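Local coordinates for ULam111 (Flavobacterium sp., PDB 5WUT), which probably hydrolyses the beta-1,3-glucan laminarin, as a family 16 glycoside hydrolase with a beta-jelly-roll fold, at residues F133-H137 with V181-N185; W167-M172 with W194-F200. All coordinates share one frame; numbering follows the deposited sequence.

Contact 1 of 2, residues F133-H137 with V181-N185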
loop_
_atom_site.group_PDB
_atom_site.type_symbol
_atom_site.label_atom_id
_atom_site.label_comp_id
_atom_site.label_asym_id
_atom_site.label_seq_id
_atom_site.Cartn_x
_atom_site.Cartn_y
_atom_site.Cartn_z
ATOM N N PHE A 133 0.577 -11.705 -2.619
ATOM C CA PHE A 133 1.902 -11.979 -3.161
ATOM C C PHE A 133 1.997 -11.378 -4.549
ATOM O O PHE A 133 1.018 -11.404 -5.285
ATOM C CB PHE A 133 2.162 -13.489 -3.207
ATOM C CG PHE A 133 2.018 -14.172 -1.873
ATOM C CD1 PHE A 133 0.767 -14.548 -1.394
ATOM C CD2 PHE A 133 3.131 -14.440 -1.099
ATOM C CE1 PHE A 133 0.635 -15.171 -0.160
ATOM C CE2 PHE A 133 3.001 -15.063 0.134
ATOM C CZ PHE A 133 1.751 -15.427 0.597
ATOM N N THR A 134 3.151 -10.804 -4.880
ATOM C CA THR A 134 3.434 -10.293 -6.222
ATOM C C THR A 134 4.770 -10.875 -6.630
ATOM O O THR A 134 5.731 -10.778 -5.867
ATOM C CB THR A 134 3.482 -8.761 -6.264
ATOM O OG1 THR A 134 4.411 -8.292 -5.278
ATOM C CG2 THR A 134 2.114 -8.185 -5.966
ATOM N N SER A 135 4.825 -11.506 -7.806
ATOM C CA SER A 135 5.968 -12.345 -8.173
ATOM C C SER A 135 6.249 -12.374 -9.658
ATOM O O SER A 135 5.383 -12.057 -10.485
ATOM C CB SER A 135 5.758 -13.794 -7.723
ATOM O OG SER A 135 5.163 -13.886 -6.443
ATOM N N LEU A 136 7.461 -12.821 -9.970
ATOM C CA LEU A 136 7.899 -13.140 -11.335
ATOM C C LEU A 136 8.422 -14.568 -11.360
ATOM O O LEU A 136 9.031 -15.007 -10.400
ATOM C CB LEU A 136 9.007 -12.206 -11.820
ATOM C CG LEU A 136 8.707 -10.726 -12.060
ATOM C CD1 LEU A 136 7.419 -10.468 -12.826
ATOM C CD2 LEU A 136 8.718 -9.997 -10.745
ATOM N N HIS A 137 8.177 -15.280 -12.458
ATOM C CA HIS A 137 8.809 -16.575 -12.703
ATOM C C HIS A 137 9.509 -16.509 -14.045
ATOM O O HIS A 137 8.934 -16.037 -15.036
ATOM C CB HIS A 137 7.790 -17.710 -12.706
ATOM C CG HIS A 137 7.078 -17.861 -11.409
ATOM N ND1 HIS A 137 7.436 -18.804 -10.470
ATOM C CD2 HIS A 137 6.051 -17.162 -10.874
ATOM C CE1 HIS A 137 6.645 -18.691 -9.419
ATOM N NE2 HIS A 137 5.798 -17.699 -9.639
ATOM N N VAL A 181 4.166 -1.728 -4.071
ATOM C CA VAL A 181 4.548 -2.709 -3.047
ATOM C C VAL A 181 5.798 -3.512 -3.393
ATOM O O VAL A 181 6.409 -4.109 -2.500
ATOM C CB VAL A 181 3.408 -3.697 -2.752
ATOM C CG1 VAL A 181 2.212 -2.950 -2.204
ATOM C CG2 VAL A 181 3.031 -4.508 -4.007
ATOM N N TYR A 182 6.182 -3.530 -4.668
ATOM C CA TYR A 182 7.291 -4.372 -5.115
ATOM C C TYR A 182 7.799 -3.895 -6.470
ATOM O O TYR A 182 7.005 -3.540 -7.348
ATOM C CB TYR A 182 6.859 -5.850 -5.195
ATOM C CG TYR A 182 7.898 -6.801 -5.757
ATOM C CD1 TYR A 182 9.190 -6.859 -5.231
ATOM C CD2 TYR A 182 7.573 -7.668 -6.792
ATOM C CE1 TYR A 182 10.142 -7.725 -5.759
ATOM C CE2 TYR A 182 8.512 -8.549 -7.311
ATOM C CZ TYR A 182 9.786 -8.574 -6.790
ATOM O OH TYR A 182 10.715 -9.436 -7.338
ATOM N N THR A 183 9.118 -3.898 -6.636
ATOM C CA THR A 183 9.738 -3.524 -7.897
ATOM C C THR A 183 10.790 -4.556 -8.296
ATOM O O THR A 183 11.622 -4.954 -7.482
ATOM C CB THR A 183 10.409 -2.136 -7.816
ATOM O OG1 THR A 183 9.419 -1.132 -7.560
ATOM C CG2 THR A 183 11.130 -1.820 -9.114
ATOM N N PHE A 184 10.739 -5.002 -9.546
ATOM C CA PHE A 184 11.773 -5.876 -10.089
ATOM C C PHE A 184 12.441 -5.114 -11.220
ATOM O O PHE A 184 11.790 -4.717 -12.195
ATOM C CB PHE A 184 11.177 -7.212 -10.568
ATOM C CG PHE A 184 12.187 -8.175 -11.145
ATOM C CD1 PHE A 184 13.247 -8.633 -10.380
ATOM C CD2 PHE A 184 12.043 -8.651 -12.444
ATOM C CE1 PHE A 184 14.174 -9.530 -10.909
ATOM C CE2 PHE A 184 12.957 -9.550 -12.981
ATOM C CZ PHE A 184 14.022 -9.992 -12.208
ATOM N N ASN A 185 13.734 -4.864 -11.058
ATOM C CA ASN A 185 14.501 -4.102 -12.028
ATOM C C ASN A 185 15.927 -4.615 -12.052
ATOM O O ASN A 185 16.829 -3.991 -11.492
ATOM C CB ASN A 185 14.471 -2.608 -11.680
ATOM C CG ASN A 185 15.179 -1.748 -12.714
ATOM O OD1 ASN A 185 15.868 -2.255 -13.597
ATOM N ND2 ASN A 185 15.008 -0.434 -12.604
#
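Leu136 meets both Tyr182 and Phe184 through one methyl group, CD2. This is the apolar half of the contact. The methyl comes up at the edge of the Tyr182 ring, near its plane, with Leu136 CD2 3.7 Å from Tyr182 CE2. The same methyl also touches the base of the Phe184 side chain, with Leu136 CD2 3.7 Å from Phe184 CB. The Leu136 branch carbon also reaches the phenylalanine ring, with CG 3.9 Å from Phe184 CD2. Leu136 CG stands anti to its own carbonyl carbon (chi1 -67°), which directs CD2 toward both aromatic residues.

The second kind of contact is a hydroxyl against carbon. Thr134 OG1 lies 3.5 Å from Tyr182 CB and 3.6 Å from Tyr182 CD2. It approaches the ring obliquely. The two side chains run past each other in opposite directions. The threonine carbonyl adds to this, Thr134 O being 3.8 Å from Tyr182 CE2. Val181 CG2 makes a looser touch, 4.2 Å from Thr134 OG1.

Backbone pairing is made elsewhere. Thr134 pairs with Lys149 and Leu136 with Asn147, while Val181 pairs with Phe174. Val181 and Tyr182 both face Phe174, which makes a classic beta bulge. Phe174 also touches Thr134 and Leu136 and meets the Tyr182 ring. Val181 packs on Ile179 of the second subunit.

Strands 131-137 and 179-184 meet mainly through side chains. Their segment axes approach to 8.2 Å and run nearly parallel, at 14°. Such packing between strands that share no backbone pairing is characteristic of the layered beta-jelly roll of family 16 glycoside hydrolases.

Contact 2 of 2, residues W167-M172 with W194-F200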
loop_
_atom_site.group_PDB
_atom_site.type_symbol
_atom_site.label_atom_id
_atom_site.label_comp_id
_atom_site.label_asym_id
_atom_site.label_seq_id
_atom_site.Cartn_x
_atom_site.Cartn_y
_atom_site.Cartn_z
ATOM N N TRP A 167 4.589 -1.816 -16.287
ATOM C CA TRP A 167 5.524 -2.693 -16.964
ATOM C C TRP A 167 6.196 -1.931 -18.087
ATOM O O TRP A 167 5.528 -1.432 -19.001
ATOM C CB TRP A 167 4.750 -3.908 -17.486
ATOM C CG TRP A 167 5.444 -4.840 -18.445
ATOM C CD1 TRP A 167 6.791 -5.012 -18.647
ATOM C CD2 TRP A 167 4.790 -5.743 -19.331
ATOM N NE1 TRP A 167 7.009 -5.967 -19.616
ATOM C CE2 TRP A 167 5.793 -6.432 -20.052
ATOM C CE3 TRP A 167 3.443 -6.029 -19.596
ATOM C CZ2 TRP A 167 5.493 -7.384 -21.020
ATOM C CZ3 TRP A 167 3.152 -6.975 -20.551
ATOM C CH2 TRP A 167 4.168 -7.644 -21.251
ATOM N N THR A 168 7.519 -1.804 -18.002
ATOM C CA THR A 168 8.299 -1.168 -19.067
ATOM C C THR A 168 9.462 -2.063 -19.473
ATOM O O THR A 168 9.646 -3.141 -18.926
ATOM C CB THR A 168 8.863 0.207 -18.640
ATOM O OG1 THR A 168 9.888 0.004 -17.657
ATOM C CG2 THR A 168 7.780 1.093 -18.063
ATOM N N LYS A 169 10.240 -1.615 -20.449
ATOM C CA LYS A 169 11.406 -2.374 -20.874
ATOM C C LYS A 169 12.469 -2.455 -19.788
ATOM O O LYS A 169 13.354 -3.296 -19.860
ATOM C CB LYS A 169 12.008 -1.752 -22.126
ATOM C CG LYS A 169 12.713 -0.448 -21.865
ATOM C CD LYS A 169 13.279 0.134 -23.167
ATOM C CE LYS A 169 14.079 1.400 -22.880
ATOM N NZ LYS A 169 14.121 2.307 -24.061
ATOM N N ASP A 170 12.371 -1.588 -18.780
ATOM C CA ASP A 170 13.414 -1.496 -17.760
ATOM C C ASP A 170 13.010 -2.046 -16.393
ATOM O O ASP A 170 13.867 -2.447 -15.603
ATOM C CB ASP A 170 13.862 -0.050 -17.596
ATOM C CG ASP A 170 14.544 0.491 -18.836
ATOM O OD1 ASP A 170 15.415 -0.203 -19.406
ATOM O OD2 ASP A 170 14.176 1.600 -19.249
ATOM N N LYS A 171 11.719 -2.042 -16.082
ATOM C CA LYS A 171 11.315 -2.512 -14.766
ATOM C C LYS A 171 9.859 -2.930 -14.685
ATOM O O LYS A 171 9.038 -2.588 -15.544
ATOM C CB LYS A 171 11.591 -1.448 -13.705
ATOM C CG LYS A 171 10.919 -0.144 -13.963
ATOM C CD LYS A 171 11.007 0.745 -12.737
ATOM C CE LYS A 171 10.436 2.106 -13.050
ATOM N NZ LYS A 171 8.963 2.048 -13.217
ATOM N N MET A 172 9.561 -3.680 -13.630
ATOM C CA MET A 172 8.218 -4.136 -13.330
ATOM C C MET A 172 7.829 -3.645 -11.943
ATOM O O MET A 172 8.402 -4.103 -10.947
ATOM C CB MET A 172 8.154 -5.664 -13.389
ATOM C CG MET A 172 6.751 -6.242 -13.456
ATOM S SD MET A 172 6.084 -6.155 -15.132
ATOM C CE MET A 172 7.104 -7.345 -15.990
ATOM N N TRP A 194 15.100 -11.788 -17.852
ATOM C CA TRP A 194 14.090 -10.824 -18.284
ATOM C C TRP A 194 13.460 -11.220 -19.605
ATOM O O TRP A 194 13.840 -10.709 -20.663
ATOM C CB TRP A 194 14.726 -9.429 -18.397
ATOM C CG TRP A 194 13.773 -8.293 -18.688
ATOM C CD1 TRP A 194 13.477 -7.768 -19.910
ATOM C CD2 TRP A 194 13.038 -7.519 -17.730
ATOM N NE1 TRP A 194 12.595 -6.718 -19.778
ATOM C CE2 TRP A 194 12.308 -6.550 -18.449
ATOM C CE3 TRP A 194 12.922 -7.555 -16.338
ATOM C CZ2 TRP A 194 11.470 -5.624 -17.822
ATOM C CZ3 TRP A 194 12.093 -6.635 -15.716
ATOM C CH2 TRP A 194 11.374 -5.683 -16.464
ATOM N N PRO A 195 12.502 -12.151 -19.552
ATOM C CA PRO A 195 11.741 -12.525 -20.744
ATOM C C PRO A 195 10.591 -11.552 -21.010
ATOM O O PRO A 195 9.615 -11.953 -21.641
ATOM C CB PRO A 195 11.191 -13.903 -20.380
ATOM C CG PRO A 195 11.005 -13.809 -18.873
ATOM C CD PRO A 195 12.194 -13.025 -18.403
ATOM N N TYR A 196 10.689 -10.320 -20.520
ATOM C CA TYR A 196 9.530 -9.432 -20.511
ATOM C C TYR A 196 9.511 -8.368 -21.613
ATOM O O TYR A 196 8.781 -7.384 -21.498
ATOM C CB TYR A 196 9.415 -8.765 -19.129
ATOM C CG TYR A 196 9.243 -9.809 -18.044
ATOM C CD1 TYR A 196 8.079 -10.559 -17.966
ATOM C CD2 TYR A 196 10.251 -10.073 -17.131
ATOM C CE1 TYR A 196 7.912 -11.538 -17.003
ATOM C CE2 TYR A 196 10.090 -11.064 -16.148
ATOM C CZ TYR A 196 8.910 -11.789 -16.093
ATOM O OH TYR A 196 8.742 -12.773 -15.145
ATOM N N ASP A 197 10.299 -8.567 -22.673
ATOM C CA ASP A 197 10.240 -7.699 -23.844
ATOM C C ASP A 197 9.535 -8.415 -24.990
ATOM O O ASP A 197 10.070 -8.571 -26.092
ATOM C CB ASP A 197 11.646 -7.245 -24.257
ATOM C CG ASP A 197 12.357 -6.473 -23.162
ATOM O OD1 ASP A 197 11.699 -5.676 -22.460
ATOM O OD2 ASP A 197 13.585 -6.648 -23.027
ATOM N N GLN A 198 8.320 -8.869 -24.692
ATOM C CA GLN A 198 7.453 -9.537 -25.657
ATOM C C GLN A 198 6.022 -9.338 -25.183
ATOM O O GLN A 198 5.795 -8.947 -24.037
ATOM C CB GLN A 198 7.781 -11.023 -25.768
ATOM C CG GLN A 198 7.549 -11.766 -24.467
ATOM C CD GLN A 198 7.502 -13.272 -24.626
ATOM O OE1 GLN A 198 7.082 -13.803 -25.663
ATOM N NE2 GLN A 198 7.952 -13.977 -23.596
ATOM N N PRO A 199 5.040 -9.608 -26.053
ATOM C CA PRO A 199 3.655 -9.561 -25.569
ATOM C C PRO A 199 3.394 -10.665 -24.545
ATOM O O PRO A 199 4.034 -11.727 -24.595
ATOM C CB PRO A 199 2.821 -9.782 -26.842
ATOM C CG PRO A 199 3.772 -9.480 -27.991
ATOM C CD PRO A 199 5.116 -9.912 -27.494
ATOM N N PHE A 200 2.472 -10.388 -23.629
ATOM C CA PHE A 200 2.012 -11.359 -22.639
ATOM C C PHE A 200 0.496 -11.474 -22.721
ATOM O O PHE A 200 -0.154 -10.553 -23.193
ATOM C CB PHE A 200 2.438 -10.926 -21.225
ATOM C CG PHE A 200 3.815 -11.403 -20.825
ATOM C CD1 PHE A 200 4.947 -10.990 -21.526
ATOM C CD2 PHE A 200 3.976 -12.242 -19.731
ATOM C CE1 PHE A 200 6.205 -11.461 -21.168
ATOM C CE2 PHE A 200 5.227 -12.690 -19.366
ATOM C CZ PHE A 200 6.338 -12.305 -20.093
HETATM O O HOH W 1 14.712 -4.537 -21.815
#
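Trp167 gives its indole N-H to the backbone of Tyr196. The bond from Trp167 NE1 to Tyr196 O is 2.9 Å long and bent, with an angle of 141° at the hydrogen. The oxygen lies in the indole plane and accepts on a lone pair. Trp167 CG is anti to the backbone N (chi1 169°), and the ring thus extends toward 194-200. Its far corner, Trp167 CH2, sits 3.4 Å from Phe200 CD1, with the two ring planes at 82°. An alanine here would take away the indole, and Tyr196 O would probably lose its donor while a gap opened beside Phe200.

Met172 bends at chi2 and chi3 to bring its methyl over one face of the Tyr196 ring. Met172 CE is 4.1 Å from the ring centroid, a CH-pi contact. Pro195 CG covers the opposite face.

Trp194 presents its six-membered ring to the 167-172 backbone. Thr168 O approaches at the ring edge, 3.3 Å from Trp194 CZ2. The segment 167-172 is the turn joining antiparallel strands 161-167 and 172-176 of the jelly roll; 194-200 is the loop leading into strand 200-208. Within the turn, Thr168 OG1 accepts from the N-H groups of Asp170 and Lys171, an ST turn and an ST motif.

Asp197 grips the indole N-H of Trp194, which would restrain the rotation of the ring. Trp194 NE1 donates to Asp197 OD1 at 3.0 Å, meeting it from above the carboxylate plane. A water bridges the two segments, donating to Lys169 O and to Asp197 OD2. Further out, Tyr82 OH bonds to Asp197 OD1, and the Tyr82 ring meets Trp167 edge-to-face. Lys189 makes a cation-pi contact with Trp194, and Tyr196 OH bonds to Glu118 O.

Overall arrangement
The two contacts lie on the same side of the chain's centre, with their own centres about 12 Å apart. Their segments alternate along the chain: 133-137, then 167-172, 181-185 and 194-200. Contact 1 packs strand 131-137 against strand 179-184, while contact 2 joins two loops. They share the antiparallel pairing of strands 172-176 and 179-184, where Met172 N and Phe184 O probably hydrogen-bond at 2.8 Å. Tyr196 makes a second junction. Its OH lies 3.4 Å from Leu136 CB and probably bonds to His137 O. The loop packing thus continues directly from the strand packing within one family 16 domain.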